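Side-chain contact in leucine aminopeptidase A1, chloroplastic (Solanum lycopersicum, PDB 5D8N), which removes N-terminal amino acids, preferably leucine, from peptides as a magnesium-dependent homohexameric aminopeptidase and also acts as a protein-folding chaperone: residues V506-D509 / E510-N513. The protein carries 1 engineered substitution. Residues are numbered along the deposited sequence; the frame is centred on the assembly and turned at random.
Sequences VWSD and EKKN
S508 and N513 pair across a tight hairpin as an antiparallel hydrogen-bonded couple. S508 N gives a nearly straight bond to N513 O (2.9 Å, 165° at the hydrogen), and N513 N returns a longer one to S508 O at 3.2 Å. The serine side chain also works inside the turn: with OG anti to the backbone N (chi1 166°), its hydroxyl oxygen accepts K511 N at 2.9 Å. At the outer end, the D509 and K512 side chains lie alongside each other. The lysine chain, bent at chi2 (-77°), brings NZ back over the turn to a salt bridge with D509 OD1 (3.0 Å) and a hydrogen bond to D509 O. W507 lays one ring face against the N513 backbone, whose C sits 3.3 Å above the ring plane near its rim, while CZ2 reaches K512 C. With an alanine at W507, the N513 backbone and the K512 carbonyl carbon would probably lose the indole packed against them. Beyond the hairpin, N513 OD1 accepts a bond from N221 ND2, and N513 packs on G466 of a second subunit. With K512 and N513 set opposite the single residue S508, the strand end forms a G1 beta bulge that closes this surface hairpin of the M17 catalytic domain.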
# COMPACT_ATOMS: atom_id res chain seq x y z
N VAL A 506 22.65 -14.72 -8.85
CA VAL A 506 23.89 -13.97 -8.70
C VAL A 506 24.19 -13.59 -7.24
O VAL A 506 25.25 -13.10 -6.95
CB VAL A 506 23.96 -12.71 -9.58
CG1 VAL A 506 23.90 -13.06 -11.05
CG2 VAL A 506 22.83 -11.77 -9.23
N TRP A 507 23.18 -13.65 -6.39
CA TRP A 507 23.33 -13.22 -5.03
C TRP A 507 22.76 -14.28 -4.13
O TRP A 507 21.64 -14.72 -4.36
CB TRP A 507 22.61 -11.89 -4.78
CG TRP A 507 22.76 -11.39 -3.40
CD1 TRP A 507 21.85 -11.48 -2.36
CD2 TRP A 507 23.92 -10.76 -2.88
NE1 TRP A 507 22.44 -11.01 -1.20
CE2 TRP A 507 23.71 -10.57 -1.50
CE3 TRP A 507 25.08 -10.25 -3.46
CZ2 TRP A 507 24.62 -9.93 -0.71
CZ3 TRP A 507 26.00 -9.62 -2.67
CH2 TRP A 507 25.79 -9.50 -1.30
N SER A 508 23.49 -14.62 -3.07
CA SER A 508 23.01 -15.60 -2.09
C SER A 508 22.58 -14.95 -0.79
O SER A 508 23.42 -14.37 -0.11
CB SER A 508 24.13 -16.56 -1.71
OG SER A 508 23.72 -17.27 -0.55
N ASP A 509 21.27 -14.86 -0.59
CA ASP A 509 20.67 -14.30 0.61
C ASP A 509 21.15 -15.02 1.86
O ASP A 509 21.42 -14.40 2.87
CB ASP A 509 19.13 -14.35 0.51
CG ASP A 509 18.43 -13.81 1.75
OD1 ASP A 509 18.22 -12.58 1.84
OD2 ASP A 509 18.08 -14.62 2.65
N GLU A 510 21.37 -16.31 1.76
CA GLU A 510 21.84 -17.08 2.89
C GLU A 510 23.27 -16.69 3.25
O GLU A 510 23.56 -16.44 4.41
CB GLU A 510 21.74 -18.57 2.54
CG GLU A 510 22.73 -19.52 3.21
CD GLU A 510 22.80 -20.86 2.50
OE1 GLU A 510 21.73 -21.39 2.11
OE2 GLU A 510 23.92 -21.36 2.23
N LYS A 511 24.18 -16.66 2.27
CA LYS A 511 25.55 -16.28 2.56
C LYS A 511 25.73 -14.78 2.74
O LYS A 511 26.85 -14.33 2.96
CB LYS A 511 26.49 -16.80 1.49
CG LYS A 511 26.56 -18.32 1.40
CD LYS A 511 27.42 -18.77 0.22
CE LYS A 511 27.90 -20.21 0.31
NZ LYS A 511 29.18 -20.35 1.07
N LYS A 512 24.69 -14.00 2.42
CA LYS A 512 24.80 -12.54 2.25
C LYS A 512 25.99 -12.12 1.38
O LYS A 512 26.83 -11.32 1.79
CB LYS A 512 24.93 -11.88 3.63
CG LYS A 512 23.81 -12.20 4.61
CD LYS A 512 22.53 -11.44 4.31
CE LYS A 512 21.33 -12.03 5.04
NZ LYS A 512 20.13 -12.05 4.14
N ASN A 513 26.16 -12.76 0.23
CA ASN A 513 27.33 -12.53 -0.61
C ASN A 513 26.93 -12.82 -2.04
O ASN A 513 26.06 -13.65 -2.28
CB ASN A 513 28.51 -13.41 -0.16
CG ASN A 513 29.79 -12.62 0.09
OD1 ASN A 513 30.88 -12.99 -0.37
ND2 ASN A 513 29.68 -11.53 0.85